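Local coordinates for protein putative chitobiase (Bacteroides thetaiotaomicron, PDB 3HNM) that is of unknown function, though its F5/8 type C domain, carried by a putative chitobiase, probably serves carbohydrate binding, at residues Thr51-Trp57 with Arg154-Gly158; Ser43-Pro49 with Leu157-Tyr161. The contacts are given in a common frame with arbitrary orientation. Residue numbers count along the deposited sequence, not the author numbering.

Interaction 1 (Thr51-Trp57 with Arg154-Gly158); sequences TQWLCRW and RVSLG
Thr51-Trp57 runs antiparallel to Arg154-Gly158, both extended, with Trp53 opposite Leu157 (hydrogen-bonded pair, CA-CA 5.1 Å) and Leu54 opposite Ser156 (non-hydrogen-bonded, 4.6 Å). Trp53 N donates to Leu157 O (2.9 Å), Leu157 N to Trp53 O (3.0 Å), and Cys55 N continues the ladder to Val155 O (3.2 Å). The Trp53 and Leu157 side chains, both chi1 t, share one sheet face: Trp53 CE3 lies 3.5 Å from Leu157 CB, and CZ3 3.7 Å from Val155 CG2. Strand 53-54 thus edges the four-stranded sheet of this F5/8 type C beta-sandwich, while strand 65-71 of the other sheet supplies Phe67, edge-to-face with Trp53. On the opposite face, Leu54 CD1 sits 3.5 Å from Ser156 CB. Beyond the ladder, Arg154 (chi1 m, chi2 m, chi3 t) lays its guanidinium flat on Trp57 (chi1 t): CZ is 3.3 Å from the five-membered-ring centroid, planes 4° apart, a cation-pi stack. Arg154 NH1 also donates to Trp57 O (3.0 Å), while NE forms a salt bridge with Asp151.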
loop_
_atom_site.group_PDB
_atom_site.type_symbol
_atom_site.label_atom_id
_atom_site.label_comp_id
_atom_site.label_asym_id
_atom_site.label_seq_id
_atom_site.Cartn_x
_atom_site.Cartn_y
_atom_site.Cartn_z
ATOM N N THR A 51 1.132 -7.142 10.913
ATOM C CA THR A 51 1.148 -8.152 9.867
ATOM C C THR A 51 1.770 -7.438 8.678
ATOM O O THR A 51 1.570 -6.228 8.509
ATOM C CB THR A 51 -0.253 -8.554 9.460
ATOM O OG1 THR A 51 -0.935 -7.398 8.959
ATOM C CG2 THR A 51 -1.014 -9.111 10.641
ATOM N N GLN A 52 2.496 -8.174 7.837
ATOM C CA GLN A 52 3.163 -7.557 6.685
ATOM C C GLN A 52 2.844 -8.215 5.354
ATOM O O GLN A 52 2.040 -9.136 5.272
ATOM C CB GLN A 52 4.681 -7.601 6.880
ATOM C CG GLN A 52 5.247 -8.980 6.606
ATOM C CD GLN A 52 6.694 -9.111 6.971
ATOM O OE1 GLN A 52 7.335 -10.106 6.653
ATOM N NE2 GLN A 52 7.222 -8.111 7.649
ATOM N N TRP A 53 3.493 -7.701 4.313
ATOM C CA TRP A 53 3.383 -8.206 2.946
ATOM C C TRP A 53 4.818 -8.417 2.473
ATOM O O TRP A 53 5.683 -7.574 2.716
ATOM C CB TRP A 53 2.703 -7.189 2.026
ATOM C CG TRP A 53 3.018 -7.416 0.568
ATOM C CD1 TRP A 53 2.397 -8.289 -0.294
ATOM C CD2 TRP A 53 4.081 -6.812 -0.174
ATOM N NE1 TRP A 53 3.013 -8.265 -1.523
ATOM C CE2 TRP A 53 4.051 -7.369 -1.480
ATOM C CE3 TRP A 53 5.063 -5.855 0.137
ATOM C CZ2 TRP A 53 4.973 -6.994 -2.479
ATOM C CZ3 TRP A 53 5.976 -5.486 -0.853
ATOM C CH2 TRP A 53 5.923 -6.056 -2.146
ATOM N N LEU A 54 5.070 -9.529 1.793
ATOM C CA LEU A 54 6.409 -9.807 1.310
ATOM C C LEU A 54 6.413 -9.963 -0.211
ATOM O O LEU A 54 5.518 -10.580 -0.787
ATOM C CB LEU A 54 6.953 -11.070 1.976
ATOM C CG LEU A 54 8.474 -11.167 2.003
ATOM C CD1 LEU A 54 9.019 -9.989 2.808
ATOM C CD2 LEU A 54 8.916 -12.497 2.619
ATOM N N CYS A 55 7.411 -9.366 -0.852
ATOM C CA CYS A 55 7.557 -9.437 -2.303
ATOM C C CYS A 55 7.928 -10.875 -2.683
ATOM O O CYS A 55 8.073 -11.718 -1.808
ATOM C CB CYS A 55 8.680 -8.514 -2.738
ATOM S SG CYS A 55 10.202 -8.927 -1.916
ATOM N N ARG A 56 8.084 -11.155 -3.976
ATOM C CA ARG A 56 8.464 -12.497 -4.398
ATOM C C ARG A 56 9.883 -12.684 -3.887
ATOM O O ARG A 56 10.751 -11.842 -4.124
ATOM C CB ARG A 56 8.442 -12.625 -5.911
ATOM C CG ARG A 56 7.847 -13.919 -6.355
ATOM C CD ARG A 56 8.235 -14.248 -7.763
ATOM N NE ARG A 56 7.979 -15.654 -8.036
ATOM C CZ ARG A 56 8.491 -16.319 -9.060
ATOM N NH1 ARG A 56 9.289 -15.700 -9.918
ATOM N NH2 ARG A 56 8.207 -17.602 -9.222
ATOM N N TRP A 57 10.128 -13.788 -3.196
ATOM C CA TRP A 57 11.434 -13.998 -2.617
ATOM C C TRP A 57 12.321 -15.010 -3.310
ATOM O O TRP A 57 13.552 -14.883 -3.292
ATOM C CB TRP A 57 11.262 -14.356 -1.140
ATOM C CG TRP A 57 12.417 -13.952 -0.277
ATOM C CD1 TRP A 57 13.556 -14.655 -0.062
ATOM C CD2 TRP A 57 12.550 -12.731 0.464
ATOM N NE1 TRP A 57 14.398 -13.954 0.767
ATOM C CE2 TRP A 57 13.808 -12.768 1.106
ATOM C CE3 TRP A 57 11.731 -11.610 0.644
ATOM C CZ2 TRP A 57 14.269 -11.726 1.922
ATOM C CZ3 TRP A 57 12.192 -10.570 1.457
ATOM C CH2 TRP A 57 13.453 -10.641 2.085
ATOM N N ARG A 154 15.151 -6.245 -1.768
ATOM C CA ARG A 154 14.142 -6.990 -1.002
ATOM C C ARG A 154 13.147 -5.933 -0.570
ATOM O O ARG A 154 13.500 -4.765 -0.459
ATOM C CB ARG A 154 14.765 -7.631 0.241
ATOM C CG ARG A 154 15.715 -8.759 -0.044
ATOM C CD ARG A 154 14.993 -9.877 -0.742
ATOM N NE ARG A 154 15.845 -11.045 -0.948
ATOM C CZ ARG A 154 15.466 -12.106 -1.647
ATOM N NH1 ARG A 154 14.258 -12.133 -2.198
ATOM N NH2 ARG A 154 16.280 -13.133 -1.803
ATOM N N VAL A 155 11.903 -6.312 -0.344
ATOM C CA VAL A 155 10.952 -5.306 0.093
ATOM C C VAL A 155 9.692 -5.896 0.714
ATOM O O VAL A 155 9.114 -6.857 0.196
ATOM C CB VAL A 155 10.631 -4.282 -1.080
ATOM C CG1 VAL A 155 10.775 -4.965 -2.419
ATOM C CG2 VAL A 155 9.237 -3.693 -0.938
ATOM N N SER A 156 9.326 -5.352 1.875
ATOM C CA SER A 156 8.129 -5.773 2.579
ATOM C C SER A 156 7.379 -4.520 3.015
ATOM O O SER A 156 7.991 -3.500 3.331
ATOM C CB SER A 156 8.464 -6.658 3.782
ATOM O OG SER A 156 9.295 -5.999 4.706
ATOM N N LEU A 157 6.049 -4.601 3.002
ATOM C CA LEU A 157 5.184 -3.480 3.359
ATOM C C LEU A 157 4.300 -3.780 4.560
ATOM O O LEU A 157 3.723 -4.863 4.661
ATOM C CB LEU A 157 4.286 -3.126 2.178
ATOM C CG LEU A 157 3.666 -1.744 2.298
ATOM C CD1 LEU A 157 4.790 -0.707 2.284
ATOM C CD2 LEU A 157 2.704 -1.502 1.152
ATOM N N GLY A 158 4.177 -2.807 5.457
ATOM C CA GLY A 158 3.343 -2.997 6.630
ATOM C C GLY A 158 1.863 -2.816 6.333
ATOM O O GLY A 158 1.074 -3.751 6.486
#

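Interaction 2 (Ser43-Pro49 with Leu157-Tyr161); sequences SLIDNNP and LGEVY. With MG (magnesium ion), chain E.
This is a loop-to-strand contact at a metal site, where Ser43-Pro49 curls over strand 156-166 just where it bulges, beside the short edge strand 53-54. Gly158 (phi/psi -79/-62) and Glu159 form a classic beta bulge opposite Ala83, with Leu44 nearest Glu159 (CA-CA 4.6 Å) and Pro49 nearest Gly158 (4.5 Å). Val160 N makes a weak hydrogen bond to Leu44 O (3.4 Å). Leu44 CD1 packs 3.7 Å from Leu157 CB, and Ile45 CG2 3.8 Å from Val160 CG1. Pro49 CG meets the edge of the Tyr161 ring (chi1 m), 3.1 Å from OH. Asn47 has positive phi (78°), turning the loop around the extended Glu159 side chain (chi1 t, chi2 t); Glu159 OE2 lies 2.9 Å from Asp46 N and OE1 3.1 Å from Asn48 N. Ser43 O binds the magnesium at 2.6 Å. Asp46 OD2, whose carboxylate also takes a hydrogen bond from Thr51, stands just 3.4 Å from Glu159 OE2, a crowding of like charges that the adjacent cation probably offsets.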
loop_
_atom_site.group_PDB
_atom_site.type_symbol
_atom_site.label_atom_id
_atom_site.label_comp_id
_atom_site.label_asym_id
_atom_site.label_seq_id
_atom_site.Cartn_x
_atom_site.Cartn_y
_atom_site.Cartn_z
ATOM N N SER A 43 -2.644 -9.033 3.524
ATOM C CA SER A 43 -2.016 -8.722 4.791
ATOM C C SER A 43 -1.615 -7.270 4.828
ATOM O O SER A 43 -0.850 -6.847 5.686
ATOM C CB SER A 43 -0.785 -9.602 4.967
ATOM O OG SER A 43 -0.215 -9.393 6.237
ATOM N N LEU A 44 -2.154 -6.495 3.903
ATOM C CA LEU A 44 -1.780 -5.086 3.797
ATOM C C LEU A 44 -2.866 -4.130 4.272
ATOM O O LEU A 44 -2.569 -2.973 4.594
ATOM C CB LEU A 44 -1.413 -4.793 2.341
ATOM C CG LEU A 44 -0.196 -3.944 2.071
ATOM C CD1 LEU A 44 0.933 -4.305 3.018
ATOM C CD2 LEU A 44 0.208 -4.152 0.627
ATOM N N ILE A 45 -4.110 -4.625 4.293
ATOM C CA ILE A 45 -5.282 -3.865 4.736
ATOM C C ILE A 45 -6.068 -4.618 5.820
ATOM O O ILE A 45 -7.293 -4.758 5.741
ATOM C CB ILE A 45 -6.258 -3.517 3.555
ATOM C CG1 ILE A 45 -6.980 -4.762 3.022
ATOM C CG2 ILE A 45 -5.492 -2.848 2.444
ATOM C CD1 ILE A 45 -6.095 -5.748 2.338
ATOM N N ASP A 46 -5.352 -5.100 6.832
ATOM C CA ASP A 46 -5.987 -5.816 7.935
ATOM C C ASP A 46 -5.925 -5.021 9.251
ATOM O O ASP A 46 -5.814 -5.590 10.339
ATOM C CB ASP A 46 -5.361 -7.214 8.122
ATOM C CG ASP A 46 -3.953 -7.170 8.706
ATOM O OD1 ASP A 46 -3.457 -8.252 9.111
ATOM O OD2 ASP A 46 -3.346 -6.065 8.752
ATOM N N ASN A 47 -5.976 -3.698 9.135
ATOM C CA ASN A 47 -5.955 -2.800 10.294
ATOM C C ASN A 47 -4.611 -2.528 10.981
ATOM O O ASN A 47 -4.394 -1.413 11.450
ATOM C CB ASN A 47 -6.982 -3.269 11.341
ATOM C CG ASN A 47 -8.417 -3.231 10.815
ATOM O OD1 ASN A 47 -8.710 -3.756 9.728
ATOM N ND2 ASN A 47 -9.323 -2.624 11.592
ATOM N N ASN A 48 -3.708 -3.503 11.064
ATOM C CA ASN A 48 -2.439 -3.198 11.727
ATOM C C ASN A 48 -1.139 -3.479 10.969
ATOM O O ASN A 48 -1.084 -4.340 10.085
ATOM C CB ASN A 48 -2.363 -3.862 13.111
ATOM C CG ASN A 48 -2.254 -5.374 13.041
ATOM O OD1 ASN A 48 -3.178 -6.059 12.604
ATOM N ND2 ASN A 48 -1.116 -5.902 13.482
ATOM N N PRO A 49 -0.078 -2.709 11.289
ATOM C CA PRO A 49 1.237 -2.868 10.654
ATOM C C PRO A 49 1.967 -4.068 11.278
ATOM O O PRO A 49 3.123 -4.351 10.950
ATOM C CB PRO A 49 1.950 -1.552 10.975
ATOM C CG PRO A 49 0.840 -0.587 11.237
ATOM C CD PRO A 49 -0.148 -1.422 12.007
ATOM N N LEU A 157 6.049 -4.601 3.002
ATOM C CA LEU A 157 5.184 -3.480 3.359
ATOM C C LEU A 157 4.300 -3.780 4.560
ATOM O O LEU A 157 3.723 -4.863 4.661
ATOM C CB LEU A 157 4.286 -3.126 2.178
ATOM C CG LEU A 157 3.666 -1.744 2.298
ATOM C CD1 LEU A 157 4.790 -0.707 2.284
ATOM C CD2 LEU A 157 2.704 -1.502 1.152
ATOM N N GLY A 158 4.177 -2.807 5.457
ATOM C CA GLY A 158 3.343 -2.997 6.630
ATOM C C GLY A 158 1.863 -2.816 6.333
ATOM O O GLY A 158 1.074 -3.751 6.486
ATOM N N GLU A 159 1.484 -1.616 5.899
ATOM C CA GLU A 159 0.089 -1.331 5.597
ATOM C C GLU A 159 -0.158 0.011 4.885
ATOM O O GLU A 159 0.675 0.922 4.932
ATOM C CB GLU A 159 -0.706 -1.377 6.885
ATOM C CG GLU A 159 -2.166 -1.335 6.671
ATOM C CD GLU A 159 -2.892 -1.955 7.812
ATOM O OE1 GLU A 159 -2.679 -1.460 8.946
ATOM O OE2 GLU A 159 -3.659 -2.932 7.586
ATOM N N VAL A 160 -1.325 0.125 4.245
ATOM C CA VAL A 160 -1.726 1.322 3.495
ATOM C C VAL A 160 -3.018 1.980 4.028
ATOM O O VAL A 160 -4.057 1.333 4.119
ATOM C CB VAL A 160 -1.919 0.965 1.997
ATOM C CG1 VAL A 160 -2.748 -0.284 1.870
ATOM C CG2 VAL A 160 -2.600 2.105 1.257
ATOM N N TYR A 161 -2.945 3.267 4.368
ATOM C CA TYR A 161 -4.092 4.023 4.897
ATOM C C TYR A 161 -4.671 4.968 3.843
ATOM O O TYR A 161 -3.963 5.395 2.926
ATOM C CB TYR A 161 -3.650 4.853 6.109
ATOM C CG TYR A 161 -2.883 4.061 7.133
ATOM C CD1 TYR A 161 -3.488 2.985 7.794
ATOM C CD2 TYR A 161 -1.548 4.366 7.427
ATOM C CE1 TYR A 161 -2.795 2.221 8.725
ATOM C CE2 TYR A 161 -0.836 3.606 8.361
ATOM C CZ TYR A 161 -1.472 2.528 9.009
ATOM O OH TYR A 161 -0.793 1.751 9.931
HETATM MG MG MG E . -0.932 -5.033 7.539
#

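Overall arrangement
Both contacts use strand 156-166 and share Leu157 and Gly158; their centres are 11 Å apart. They meet at the magnesium, whose site draws Thr51 from interaction 1, Ser43, Asp46 and Asn48 from interaction 2, and Gly158 from both. Gly158 O and Asn48 O each lie 2.6 Å from MG, Thr51 OG1 2.8 Å and Asp46 OD2 2.9 Å. Probable hydrogen bonds also tie the two: Ser43 OG to Gln52 O (2.5 Å) and Thr51 OG1 to Asp46 OD1 (2.7 Å). Leu44 CD1 packs 3.5 Å from Trp53 CB. The ion thus joins loop 43-51 to the bulged strand, consistent with the structural metal site of related F5/8 type C carbohydrate-binding modules.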